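Local coordinates for protein cyanophage-like gp41-1 intein (PDB 6QAZ) that probably excises itself from a precursor protein and joins the flanking segments by protein splicing, as a naturally split intein fused here into one chain, at residues K44-S49 / L103-L108; L5-Q10 / E19-Q24; D56-I61 / A121-T126; Y50-E55 / K95-I100. One frame throughout, in Å; residues are numbered along the deposited sequence.

Overall arrangement
Contacts 1 and 4 hold the same two elements, strands 45-54 and 93-113, at successive places along one antiparallel ladder. Contact 1 is a surface contact rich in charged side chains, its centre about 14 Å from that of the chain; contact 4 is partly buried, with contacts among isoleucines and a leucine, and a beta bulge. Contact 3 has its centre closest to that of the chain, about 7 Å away, and sets a tight turn against strand 59-63, the neighbour of 45-54, with a single direct hydrogen bond. Contact 2 packs a turn on a 3-10 segment and meets contact 1 through the Arg106-Asp6 salt bridge and contact 3 through Gln10 and Asn122.

Contact 1. Residues K44-S49 / L103-L108; sequences KSKKKS and LDEREL
Ser49 grips the carbonyl of Asp104 twice: its OG donates to Asp104 O at 2.8 Å, in the carbonyl plane, while its backbone N reaches the same oxygen from above that plane. The hydroxyl is put there by chi1 of 68°, which sets OG between the backbone N and the carbonyl carbon. Asp104 in turn binds Arg106 two residues on, side-on: NE and NH2 both donate to OD1, at 3.1 Å and 2.9 Å, and OD1 lies almost in the guanidinium plane. Arg106 NH1 makes a second salt bridge, to Asp6, so the guanidinium ties the ladder to strand 5-6. The backbone shows what kind of ladder this is. Ser45 with Leu108 and Lys47 with Arg106 are hydrogen-bonded antiparallel pairs, Lys46 with Glu107 and Lys48 with Glu105 non-hydrogen-bonded ones, and the N-to-C directions of the two short strands differ by 150°; this belongs to the long, curled beta sheet of the all-beta Hint fold of inteins. On the face of Lys46, Lys48, Glu105 and Glu107, opposite charges face each other without touching: the Lys46 chain, extended beyond CG, crosses Glu105 at about a right angle, its CE 4.0 Å from Glu105 CB. Lys48, in one of two conformers, folds back and pairs its ammonium with Glu102. On the face of Ser45, Lys47, Arg106 and Leu108, water 2 joins Ser45 OG to Leu108 O and Lys47 NZ donates to that hydroxyl, both in one of two Ser45 conformers. Lys47 CB packs 3.9 Å from Leu108 CD1, and Leu108 also touches Ala4.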
loop_
_atom_site.group_PDB
_atom_site.type_symbol
_atom_site.label_atom_id
_atom_site.label_comp_id
_atom_site.label_asym_id
_atom_site.label_seq_id
_atom_site.Cartn_x
_atom_site.Cartn_y
_atom_site.Cartn_z
ATOM N N LYS A 44 1.957 -12.411 9.288
ATOM C CA LYS A 44 3.110 -11.516 9.208
ATOM C C LYS A 44 4.281 -12.319 8.635
ATOM O O LYS A 44 4.421 -13.485 8.904
ATOM C CB LYS A 44 3.636 -11.064 10.570
ATOM C CG LYS A 44 3.181 -9.707 11.064
ATOM C CD LYS A 44 3.344 -9.531 12.556
ATOM C CE LYS A 44 4.633 -10.074 13.144
ATOM N NZ LYS A 44 4.802 -9.703 14.569
ATOM N N SER A 45 5.149 -11.661 7.909
ATOM C CA SER A 45 6.259 -12.279 7.175
ATOM C C SER A 45 7.439 -11.338 7.182
ATOM O O SER A 45 7.241 -10.202 7.082
ATOM C CB SER A 45 5.861 -12.658 5.740
ATOM O OG SER A 45 5.512 -11.490 4.994
ATOM N N LYS A 46 8.641 -11.881 7.174
ATOM C CA LYS A 46 9.853 -11.079 7.087
ATOM C C LYS A 46 10.308 -11.110 5.646
ATOM O O LYS A 46 10.512 -12.202 5.076
ATOM C CB LYS A 46 10.934 -11.666 7.972
ATOM C CG LYS A 46 12.098 -10.725 8.223
ATOM C CD LYS A 46 13.062 -11.224 9.276
ATOM C CE LYS A 46 14.137 -10.207 9.592
ATOM N NZ LYS A 46 15.385 -10.852 10.066
ATOM N N LYS A 47 10.450 -9.932 5.072
ATOM C CA LYS A 47 10.822 -9.772 3.660
ATOM C C LYS A 47 11.741 -8.554 3.542
ATOM O O LYS A 47 11.702 -7.623 4.377
ATOM C CB LYS A 47 9.593 -9.562 2.755
ATOM C CG LYS A 47 8.455 -10.561 2.861
ATOM C CD LYS A 47 7.288 -10.246 1.917
ATOM C CE LYS A 47 6.415 -11.436 1.600
ATOM N NZ LYS A 47 5.112 -11.355 2.275
ATOM N N LYS A 48 12.510 -8.516 2.470
ATOM C CA LYS A 48 13.197 -7.276 2.111
ATOM C C LYS A 48 12.181 -6.183 1.853
ATOM O O LYS A 48 11.166 -6.410 1.186
ATOM C CB LYS A 48 14.101 -7.488 0.895
ATOM C CG LYS A 48 14.984 -6.302 0.486
ATOM C CD LYS A 48 15.885 -5.758 1.597
ATOM C CE LYS A 48 16.920 -6.761 2.048
ATOM N NZ LYS A 48 17.797 -7.193 0.934
ATOM N N SER A 49 12.466 -4.991 2.346
ATOM C CA SER A 49 11.559 -3.845 2.230
ATOM C C SER A 49 12.194 -2.750 1.396
ATOM O O SER A 49 13.414 -2.671 1.280
ATOM C CB SER A 49 11.149 -3.364 3.584
ATOM O OG SER A 49 12.200 -2.779 4.322
ATOM N N LEU A 103 15.627 -0.979 1.579
ATOM C CA LEU A 103 15.933 -0.861 3.005
ATOM C C LEU A 103 16.426 -2.233 3.461
ATOM O O LEU A 103 17.339 -2.783 2.840
ATOM C CB LEU A 103 14.704 -0.333 3.763
ATOM C CG LEU A 103 14.167 1.015 3.306
ATOM C CD1 LEU A 103 12.977 1.376 4.171
ATOM C CD2 LEU A 103 15.213 2.122 3.398
ATOM N N ASP A 104 15.895 -2.705 4.547
ATOM C CA ASP A 104 16.350 -3.896 5.267
ATOM C C ASP A 104 15.269 -4.975 5.233
ATOM O O ASP A 104 14.133 -4.737 4.813
ATOM C CB ASP A 104 16.704 -3.487 6.698
ATOM C CG ASP A 104 15.660 -2.639 7.419
ATOM O OD1 ASP A 104 14.574 -2.408 6.895
ATOM O OD2 ASP A 104 15.994 -2.191 8.543
ATOM N N GLU A 105 15.605 -6.150 5.707
ATOM C CA GLU A 105 14.602 -7.181 5.982
ATOM C C GLU A 105 13.842 -6.780 7.226
ATOM O O GLU A 105 14.465 -6.437 8.237
ATOM C CB GLU A 105 15.304 -8.508 6.191
ATOM C CG GLU A 105 15.836 -9.068 4.901
ATOM C CD GLU A 105 15.436 -10.507 4.672
ATOM O OE1 GLU A 105 14.204 -10.781 4.652
ATOM O OE2 GLU A 105 16.343 -11.349 4.534
ATOM N N ARG A 106 12.526 -6.876 7.182
ATOM C CA ARG A 106 11.719 -6.559 8.368
ATOM C C ARG A 106 10.386 -7.294 8.271
ATOM O O ARG A 106 10.001 -7.799 7.209
ATOM C CB ARG A 106 11.525 -5.061 8.445
ATOM C CG ARG A 106 10.688 -4.507 7.318
ATOM C CD ARG A 106 10.378 -3.027 7.468
ATOM N NE ARG A 106 11.569 -2.226 7.402
ATOM C CZ ARG A 106 11.618 -0.931 7.658
ATOM N NH1 ARG A 106 10.532 -0.260 7.999
ATOM N NH2 ARG A 106 12.751 -0.278 7.483
ATOM N N GLU A 107 9.690 -7.324 9.397
ATOM C CA GLU A 107 8.330 -7.877 9.425
ATOM C C GLU A 107 7.399 -6.947 8.645
ATOM O O GLU A 107 7.479 -5.718 8.765
ATOM C CB GLU A 107 7.849 -7.986 10.865
ATOM C CG GLU A 107 8.641 -8.942 11.721
ATOM C CD GLU A 107 8.577 -10.402 11.328
ATOM O OE1 GLU A 107 7.588 -10.819 10.717
ATOM O OE2 GLU A 107 9.464 -11.158 11.774
ATOM N N LEU A 108 6.536 -7.550 7.861
ATOM C CA LEU A 108 5.560 -6.836 7.039
ATOM C C LEU A 108 4.220 -7.532 7.149
ATOM O O LEU A 108 4.140 -8.744 7.456
ATOM C CB LEU A 108 6.032 -6.813 5.588
ATOM C CG LEU A 108 7.386 -6.167 5.271
ATOM C CD1 LEU A 108 7.681 -6.384 3.807
ATOM C CD2 LEU A 108 7.421 -4.706 5.582
HETATM O O HOH W 1 7.435 -13.321 10.410
HETATM O O HOH W 2 2.903 -10.693 5.499
#

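Contact 2. Residues L5-Q10 / E19-Q24; sequences LDLKTQ and EISNIQ
Ile20 fits its CG2 methyl into the turn of Asp6 to Thr9, 3.3 Å from Asp6 O and 3.9 Å from Thr9 CB, and this is the close, buried side of the contact. With chi1 of -161° its CG1 lies anti to the backbone N, and the CD1 methyl beyond meets Leu5 CD1 at 3.9 Å, the two side chains crossing at about a right angle. The backbones join as well: Ile20 N donates to Thr9 O at 2.8 Å, nearly along the C=O axis, and Ser21 N reaches a lone pair of Leu7 O. The receiving loop is a type I beta turn from Asp6 to Thr9, combined with an Asx turn in which Asp6 OD2 accepts from Lys8 N, its OD1 being paired with Arg106, while Thr9 N and Thr9 OG1 both reach Asp6 O from the same face of its plane. It thus presents Leu7 O and Thr9 O to the start of the 3-10 segment 20-22; Phe119 touches both Leu5 and Ile20, and Ile109 touches Ile20. Toward solvent the contact changes character. Lys8 and Glu19 lie side by side, pointing the same way, and meet in a salt bridge: the lysine chain bends at chi3 and chi4, and its NZ sits 2.7 Å from Glu19 OE2 on the syn lone pair. Beside them, Gln10 and Glu19 form a non-hydrogen-bonded antiparallel pair whose side chains come no closer than 4.4 Å, between Gln10 CG and Glu19 CG.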
loop_
_atom_site.group_PDB
_atom_site.type_symbol
_atom_site.label_atom_id
_atom_site.label_comp_id
_atom_site.label_asym_id
_atom_site.label_seq_id
_atom_site.Cartn_x
_atom_site.Cartn_y
_atom_site.Cartn_z
ATOM N N LEU A 5 3.244 -4.863 3.465
ATOM C CA LEU A 5 3.425 -3.458 3.823
ATOM C C LEU A 5 4.040 -3.341 5.219
ATOM O O LEU A 5 3.821 -4.157 6.112
ATOM C CB LEU A 5 2.085 -2.742 3.818
ATOM C CG LEU A 5 1.450 -2.581 2.445
ATOM C CD1 LEU A 5 0.057 -2.013 2.530
ATOM C CD2 LEU A 5 2.265 -1.762 1.536
ATOM N N ASP A 6 4.741 -2.223 5.455
ATOM C CA ASP A 6 5.281 -1.961 6.797
ATOM C C ASP A 6 4.178 -1.958 7.831
ATOM O O ASP A 6 3.075 -1.439 7.590
ATOM C CB ASP A 6 6.021 -0.637 6.786
ATOM C CG ASP A 6 6.772 -0.409 8.062
ATOM O OD1 ASP A 6 7.792 -1.095 8.237
ATOM O OD2 ASP A 6 6.296 0.396 8.899
ATOM N N LEU A 7 4.492 -2.434 9.030
ATOM C CA LEU A 7 3.509 -2.497 10.129
ATOM C C LEU A 7 2.921 -1.141 10.490
ATOM O O LEU A 7 1.768 -1.116 10.955
ATOM C CB LEU A 7 4.163 -3.037 11.397
ATOM C CG LEU A 7 4.010 -4.529 11.652
ATOM C CD1 LEU A 7 4.807 -5.294 10.655
ATOM C CD2 LEU A 7 4.445 -4.870 13.071
ATOM N N LYS A 8 3.656 -0.058 10.326
ATOM C CA LYS A 8 3.212 1.265 10.769
ATOM C C LYS A 8 2.494 2.020 9.666
ATOM O O LYS A 8 2.079 3.166 9.884
ATOM C CB LYS A 8 4.392 2.061 11.294
ATOM C CG LYS A 8 5.019 1.389 12.522
ATOM C CD LYS A 8 5.888 2.166 13.410
ATOM C CE LYS A 8 5.371 3.512 13.887
ATOM N NZ LYS A 8 4.461 3.530 15.063
ATOM N N THR A 9 2.311 1.416 8.502
ATOM C CA THR A 9 1.517 2.034 7.432
ATOM C C THR A 9 0.137 2.372 7.965
ATOM O O THR A 9 -0.498 1.503 8.576
ATOM C CB THR A 9 1.376 1.042 6.277
ATOM O OG1 THR A 9 2.664 0.586 5.825
ATOM C CG2 THR A 9 0.648 1.656 5.110
ATOM N N GLN A 10 -0.359 3.566 7.711
ATOM C CA GLN A 10 -1.685 3.964 8.180
ATOM C C GLN A 10 -2.730 3.780 7.086
ATOM O O GLN A 10 -2.515 4.113 5.925
ATOM C CB GLN A 10 -1.706 5.377 8.706
ATOM C CG GLN A 10 -0.996 5.501 10.042
ATOM C CD GLN A 10 -0.999 6.932 10.505
ATOM O OE1 GLN A 10 -0.391 7.802 9.868
ATOM N NE2 GLN A 10 -1.722 7.229 11.571
ATOM N N GLU A 19 -2.926 1.890 12.238
ATOM C CA GLU A 19 -1.758 1.213 11.674
ATOM C C GLU A 19 -2.197 -0.154 11.180
ATOM O O GLU A 19 -3.018 -0.856 11.809
ATOM C CB GLU A 19 -0.630 1.080 12.684
ATOM C CG GLU A 19 -0.007 2.438 13.010
ATOM C CD GLU A 19 1.174 2.385 13.991
ATOM O OE1 GLU A 19 1.446 1.312 14.573
ATOM O OE2 GLU A 19 1.876 3.394 14.139
ATOM N N ILE A 20 -1.656 -0.570 10.041
ATOM C CA ILE A 20 -2.131 -1.799 9.401
ATOM C C ILE A 20 -1.856 -3.013 10.292
ATOM O O ILE A 20 -2.603 -3.998 10.202
ATOM C CB ILE A 20 -1.565 -1.918 7.985
ATOM C CG1 ILE A 20 -2.368 -2.903 7.149
ATOM C CG2 ILE A 20 -0.085 -2.185 7.988
ATOM C CD1 ILE A 20 -1.951 -2.982 5.720
ATOM N N SER A 21 -0.829 -2.973 11.129
ATOM C CA SER A 21 -0.574 -4.058 12.087
ATOM C C SER A 21 -1.727 -4.264 13.061
ATOM O O SER A 21 -1.772 -5.317 13.685
ATOM C CB SER A 21 0.695 -3.756 12.868
ATOM O OG SER A 21 0.505 -2.571 13.648
ATOM N N ASN A 22 -2.616 -3.291 13.215
ATOM C CA ASN A 22 -3.746 -3.385 14.144
ATOM C C ASN A 22 -5.045 -3.743 13.404
ATOM O O ASN A 22 -6.058 -3.885 14.074
ATOM C CB ASN A 22 -3.880 -2.090 14.927
ATOM C CG ASN A 22 -2.708 -1.818 15.836
ATOM O OD1 ASN A 22 -2.096 -2.755 16.357
ATOM N ND2 ASN A 22 -2.350 -0.556 16.037
ATOM N N ILE A 23 -5.027 -3.854 12.097
ATOM C CA ILE A 23 -6.243 -4.163 11.314
ATOM C C ILE A 23 -6.641 -5.616 11.572
ATOM O O ILE A 23 -5.794 -6.511 11.691
ATOM C CB ILE A 23 -5.980 -3.871 9.836
ATOM C CG1 ILE A 23 -5.993 -2.373 9.572
ATOM C CG2 ILE A 23 -6.929 -4.642 8.911
ATOM C CD1 ILE A 23 -7.355 -1.742 9.609
ATOM N N GLN A 24 -7.945 -5.824 11.622
ATOM C CA GLN A 24 -8.520 -7.167 11.818
ATOM C C GLN A 24 -9.555 -7.435 10.744
ATOM O O GLN A 24 -10.121 -6.503 10.137
ATOM C CB GLN A 24 -9.015 -7.318 13.242
ATOM C CG GLN A 24 -10.145 -6.401 13.556
ATOM C CD GLN A 24 -10.344 -6.459 15.050
ATOM O OE1 GLN A 24 -10.056 -5.514 15.776
ATOM N NE2 GLN A 24 -10.782 -7.609 15.511
#

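Contact 3. Residues D56-I61 / A121-T126; sequences DGKEII and ANDILT
Ala121 to Ile124 form a type I' beta turn, with Asn122 and Asp123 both at positive phi (52° and 71°), closed by paired backbone hydrogen bonds between Ala121 and Ile124. It joins strands 118-121 and 124-127 into a hairpin that meets segment 56-61 without any beta bridge; the nearest CA atoms, of Ile60 and Asn122, are 6.6 Å apart. The direct polar link comes from a side chain: Asn122 ND2 donates to Glu59 O at 2.9 Å, the donor tilted 18° from the carbonyl plane. Water 3 accepts from Ile61 N and, weakly, from Asn122 ND2, while Asn122 OD1 takes Gln10 N. Among the apolar side chains, Ile60 CD1 rests 3.6 Å from the methyl CB of Ala121, and Ile60 CG2 meets Ile124 CD1 at 3.9 Å. At the outer end the Lys58 chain crosses Asp123 obliquely, CE lying 3.5 Å from Asp123 CB, and its NZ closes a salt bridge with Asp56 OD2. The hairpin is therefore held to segment 56-61 by a side-chain amide and apolar contacts, not by sheet pairing, and Lys58, its charge taken by Asp56, contributes through its methylenes.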
loop_
_atom_site.group_PDB
_atom_site.type_symbol
_atom_site.label_atom_id
_atom_site.label_comp_id
_atom_site.label_asym_id
_atom_site.label_seq_id
_atom_site.Cartn_x
_atom_site.Cartn_y
_atom_site.Cartn_z
ATOM N N ASP A 56 5.280 14.796 -3.467
ATOM C CA ASP A 56 4.617 15.545 -2.380
ATOM C C ASP A 56 5.110 15.099 -1.001
ATOM O O ASP A 56 4.516 15.525 0.015
ATOM C CB ASP A 56 3.114 15.470 -2.507
ATOM C CG ASP A 56 2.591 14.065 -2.355
ATOM O OD1 ASP A 56 3.384 13.128 -2.121
ATOM O OD2 ASP A 56 1.333 13.916 -2.485
ATOM N N GLY A 57 6.144 14.287 -0.951
ATOM C CA GLY A 57 6.701 13.831 0.320
ATOM C C GLY A 57 6.143 12.521 0.819
ATOM O O GLY A 57 6.756 11.914 1.701
ATOM N N LYS A 58 4.988 12.087 0.325
ATOM C CA LYS A 58 4.366 10.885 0.885
ATOM C C LYS A 58 5.281 9.684 0.660
ATOM O O LYS A 58 5.909 9.547 -0.391
ATOM C CB LYS A 58 2.994 10.648 0.276
ATOM C CG LYS A 58 1.975 11.713 0.581
ATOM C CD LYS A 58 0.652 11.388 -0.016
ATOM C CE LYS A 58 -0.468 12.365 0.248
ATOM N NZ LYS A 58 -0.161 13.723 -0.196
ATOM N N GLU A 59 5.305 8.795 1.642
ATOM C CA GLU A 59 6.156 7.598 1.612
ATOM C C GLU A 59 5.356 6.369 1.950
ATOM O O GLU A 59 4.395 6.436 2.756
ATOM C CB GLU A 59 7.278 7.696 2.672
ATOM C CG GLU A 59 8.330 8.704 2.473
ATOM C CD GLU A 59 9.212 8.832 3.734
ATOM O OE1 GLU A 59 9.278 7.870 4.587
ATOM O OE2 GLU A 59 9.890 9.803 3.800
ATOM N N ILE A 60 5.795 5.245 1.448
ATOM C CA ILE A 60 5.257 3.938 1.837
ATOM C C ILE A 60 6.389 2.936 1.783
ATOM O O ILE A 60 7.255 3.031 0.895
ATOM C CB ILE A 60 4.041 3.551 0.985
ATOM C CG1 ILE A 60 3.399 2.304 1.446
ATOM C CG2 ILE A 60 4.424 3.431 -0.461
ATOM C CD1 ILE A 60 1.977 2.109 0.856
ATOM N N ILE A 61 6.366 1.981 2.674
ATOM C CA ILE A 61 7.373 0.897 2.736
ATOM C C ILE A 61 6.656 -0.410 2.452
ATOM O O ILE A 61 5.677 -0.762 3.117
ATOM C CB ILE A 61 8.110 0.918 4.078
ATOM C CG1 ILE A 61 9.001 2.162 4.165
ATOM C CG2 ILE A 61 8.948 -0.349 4.249
ATOM C CD1 ILE A 61 9.627 2.347 5.518
ATOM N N ALA A 121 -3.049 3.976 1.660
ATOM C CA ALA A 121 -2.021 3.589 2.638
ATOM C C ALA A 121 -1.077 4.775 2.736
ATOM O O ALA A 121 -0.448 5.134 1.729
ATOM C CB ALA A 121 -1.334 2.331 2.175
ATOM N N ASN A 122 -1.033 5.430 3.880
ATOM C CA ASN A 122 -0.312 6.734 3.980
ATOM C C ASN A 122 -0.786 7.691 2.879
ATOM O O ASN A 122 0.009 8.471 2.339
ATOM C CB ASN A 122 1.184 6.552 3.950
ATOM C CG ASN A 122 1.700 5.666 5.044
ATOM O OD1 ASN A 122 1.071 5.480 6.085
ATOM N ND2 ASN A 122 2.862 5.131 4.844
ATOM N N ASP A 123 -2.068 7.638 2.541
ATOM C CA ASP A 123 -2.687 8.533 1.543
ATOM C C ASP A 123 -2.233 8.228 0.113
ATOM O O ASP A 123 -2.531 9.011 -0.783
ATOM C CB ASP A 123 -2.525 10.001 1.874
ATOM C CG ASP A 123 -3.213 10.425 3.127
ATOM O OD1 ASP A 123 -4.315 9.950 3.356
ATOM O OD2 ASP A 123 -2.673 11.294 3.842
ATOM N N ILE A 124 -1.595 7.079 -0.109
ATOM C CA ILE A 124 -1.203 6.594 -1.441
ATOM C C ILE A 124 -2.129 5.433 -1.784
ATOM O O ILE A 124 -2.276 4.511 -1.002
ATOM C CB ILE A 124 0.263 6.136 -1.453
ATOM C CG1 ILE A 124 1.198 7.277 -1.045
ATOM C CG2 ILE A 124 0.622 5.562 -2.808
ATOM C CD1 ILE A 124 2.637 6.871 -0.875
ATOM N N LEU A 125 -2.726 5.450 -2.974
ATOM C CA LEU A 125 -3.598 4.335 -3.363
ATOM C C LEU A 125 -2.738 3.118 -3.653
ATOM O O LEU A 125 -1.805 3.149 -4.481
ATOM C CB LEU A 125 -4.422 4.727 -4.577
ATOM C CG LEU A 125 -5.569 3.775 -4.903
ATOM C CD1 LEU A 125 -6.620 3.708 -3.805
ATOM C CD2 LEU A 125 -6.226 4.222 -6.205
ATOM N N THR A 126 -3.032 2.019 -2.982
ATOM C CA THR A 126 -2.278 0.781 -3.138
ATOM C C THR A 126 -3.227 -0.385 -3.327
ATOM O O THR A 126 -4.421 -0.291 -3.020
ATOM C CB THR A 126 -1.307 0.576 -1.978
ATOM O OG1 THR A 126 -0.332 -0.406 -2.347
ATOM C CG2 THR A 126 -1.962 0.100 -0.709
HETATM O O HOH W 3 4.635 2.411 4.955
#

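Contact 4. Residues Y50-E55 / K95-I100; sequences YKITLE and KKILKI
Glu55 turns its CG between the backbone N and the carbonyl carbon (chi1 63°) and runs extended from there (chi2 177°), which carries the carboxylate across to Lys96. OE2 accepts from Lys96 N at 2.8 Å in an almost straight bond, 178° at the hydrogen, the donor lying above the carboxylate plane. Glu55 N returns a bond to Lys96 O, so backbone and side chain of the glutamate together clasp Lys96 just beyond the end of strand 50-54. Further in, the ladder carries a classic beta bulge: Leu98 and Lys99 both face Thr53, whose O accepts from Leu98 N at 2.8 Å and only weakly from Lys99 N at 3.3 Å, while Thr53 N gives a straight bond to Lys99 O. The bulge shifts the register by one in the long strand 93-113 of this all-beta intein fold. On one face, Ile52 and Ile100 lie side by side, pointing the same way. Ile97 touches Ile52 CG2 through its CG2, at 4.0 Å, and Leu54 CD2 through its CG1, at 3.7 Å; Ile60 touches Ile52, and Leu87 touches Ile97. Leu98 points toward strand 50-54 and lays its CG 3.6 Å from Glu55 CA, on the exposed margin of the ladder.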
loop_
_atom_site.group_PDB
_atom_site.type_symbol
_atom_site.label_atom_id
_atom_site.label_comp_id
_atom_site.label_asym_id
_atom_site.label_seq_id
_atom_site.Cartn_x
_atom_site.Cartn_y
_atom_site.Cartn_z
ATOM N N TYR A 50 11.327 -1.909 0.859
ATOM C CA TYR A 50 11.652 -0.809 -0.043
ATOM C C TYR A 50 10.800 0.379 0.344
ATOM O O TYR A 50 9.629 0.235 0.667
ATOM C CB TYR A 50 11.310 -1.154 -1.494
ATOM C CG TYR A 50 12.077 -2.320 -2.021
ATOM C CD1 TYR A 50 11.705 -3.617 -1.702
ATOM C CD2 TYR A 50 13.185 -2.148 -2.831
ATOM C CE1 TYR A 50 12.418 -4.713 -2.112
ATOM C CE2 TYR A 50 13.895 -3.253 -3.303
ATOM C CZ TYR A 50 13.532 -4.529 -2.897
ATOM O OH TYR A 50 14.206 -5.652 -3.308
ATOM N N LYS A 51 11.386 1.566 0.276
ATOM C CA LYS A 51 10.654 2.812 0.514
ATOM C C LYS A 51 10.416 3.520 -0.808
ATOM O O LYS A 51 11.391 3.831 -1.523
ATOM C CB LYS A 51 11.416 3.734 1.470
ATOM C CG LYS A 51 10.659 4.999 1.826
ATOM C CD LYS A 51 11.360 5.830 2.849
ATOM C CE LYS A 51 12.766 6.189 2.472
ATOM N NZ LYS A 51 13.299 7.247 3.364
ATOM N N ILE A 52 9.179 3.844 -1.078
ATOM C CA ILE A 52 8.789 4.681 -2.218
ATOM C C ILE A 52 8.469 6.062 -1.692
ATOM O O ILE A 52 7.651 6.185 -0.774
ATOM C CB ILE A 52 7.572 4.059 -2.928
ATOM C CG1 ILE A 52 7.877 2.651 -3.402
ATOM C CG2 ILE A 52 7.110 4.966 -4.044
ATOM C CD1 ILE A 52 6.692 1.913 -3.942
ATOM N N THR A 53 9.084 7.089 -2.257
ATOM C CA THR A 53 8.843 8.487 -1.878
ATOM C C THR A 53 8.291 9.238 -3.078
ATOM O O THR A 53 8.908 9.190 -4.171
ATOM C CB THR A 53 10.122 9.179 -1.391
ATOM O OG1 THR A 53 10.676 8.410 -0.309
ATOM C CG2 THR A 53 9.868 10.599 -0.941
ATOM N N LEU A 54 7.174 9.932 -2.907
ATOM C CA LEU A 54 6.548 10.699 -3.974
ATOM C C LEU A 54 6.960 12.163 -3.903
ATOM O O LEU A 54 7.507 12.655 -2.912
ATOM C CB LEU A 54 5.022 10.589 -3.878
ATOM C CG LEU A 54 4.467 9.160 -3.863
ATOM C CD1 LEU A 54 2.977 9.204 -3.888
ATOM C CD2 LEU A 54 5.014 8.322 -5.010
ATOM N N GLU A 55 6.628 12.890 -4.967
ATOM C CA GLU A 55 7.061 14.299 -5.111
ATOM C C GLU A 55 6.377 15.209 -4.085
ATOM O O GLU A 55 6.882 16.329 -3.886
ATOM C CB GLU A 55 6.842 14.787 -6.522
ATOM C CG GLU A 55 5.417 14.802 -6.921
ATOM C CD GLU A 55 5.149 15.360 -8.307
ATOM O OE1 GLU A 55 5.862 16.320 -8.730
ATOM O OE2 GLU A 55 4.333 14.774 -9.046
ATOM N N LYS A 95 0.918 11.585 -8.707
ATOM C CA LYS A 95 2.153 12.144 -8.150
ATOM C C LYS A 95 3.328 11.286 -8.560
ATOM O O LYS A 95 3.285 10.046 -8.460
ATOM C CB LYS A 95 2.080 12.257 -6.630
ATOM C CG LYS A 95 1.072 13.277 -6.132
ATOM C CD LYS A 95 1.431 14.712 -6.443
ATOM C CE LYS A 95 0.327 15.666 -6.091
ATOM N NZ LYS A 95 0.712 17.043 -6.434
ATOM N N LYS A 96 4.386 11.937 -8.995
ATOM C CA LYS A 96 5.608 11.237 -9.426
ATOM C C LYS A 96 6.286 10.530 -8.261
ATOM O O LYS A 96 6.439 11.107 -7.184
ATOM C CB LYS A 96 6.586 12.257 -10.007
ATOM C CG LYS A 96 6.325 12.949 -11.340
ATOM C CD LYS A 96 6.818 12.126 -12.460
ATOM C CE LYS A 96 6.338 12.660 -13.790
ATOM N NZ LYS A 96 6.951 13.974 -14.129
ATOM N N ILE A 97 6.799 9.355 -8.549
ATOM C CA ILE A 97 7.777 8.680 -7.665
ATOM C C ILE A 97 9.118 9.373 -7.831
ATOM O O ILE A 97 9.666 9.407 -8.928
ATOM C CB ILE A 97 7.881 7.195 -7.998
ATOM C CG1 ILE A 97 6.552 6.465 -7.768
ATOM C CG2 ILE A 97 8.984 6.560 -7.158
ATOM C CD1 ILE A 97 6.564 5.030 -8.257
ATOM N N LEU A 98 9.631 9.924 -6.749
ATOM C CA LEU A 98 10.974 10.534 -6.755
ATOM C C LEU A 98 12.059 9.487 -6.523
ATOM O O LEU A 98 13.147 9.631 -7.116
ATOM C CB LEU A 98 11.093 11.579 -5.670
ATOM C CG LEU A 98 10.323 12.861 -5.842
ATOM C CD1 LEU A 98 10.737 13.823 -4.749
ATOM C CD2 LEU A 98 10.508 13.506 -7.189
ATOM N N LYS A 99 11.817 8.532 -5.631
ATOM C CA LYS A 99 12.848 7.599 -5.179
ATOM C C LYS A 99 12.198 6.288 -4.861
ATOM O O LYS A 99 11.139 6.284 -4.245
ATOM C CB LYS A 99 13.577 8.076 -3.903
ATOM C CG LYS A 99 14.199 9.431 -3.917
ATOM C CD LYS A 99 14.684 9.778 -2.556
ATOM C CE LYS A 99 14.730 11.286 -2.381
ATOM N NZ LYS A 99 15.510 11.727 -1.212
ATOM N N ILE A 100 12.915 5.222 -5.133
ATOM C CA ILE A 100 12.644 3.906 -4.535
ATOM C C ILE A 100 13.956 3.444 -3.915
ATOM O O ILE A 100 14.990 3.400 -4.609
ATOM C CB ILE A 100 12.103 2.913 -5.550
ATOM C CG1 ILE A 100 10.845 3.477 -6.221
ATOM C CG2 ILE A 100 11.840 1.588 -4.845
ATOM C CD1 ILE A 100 10.094 2.540 -7.090
#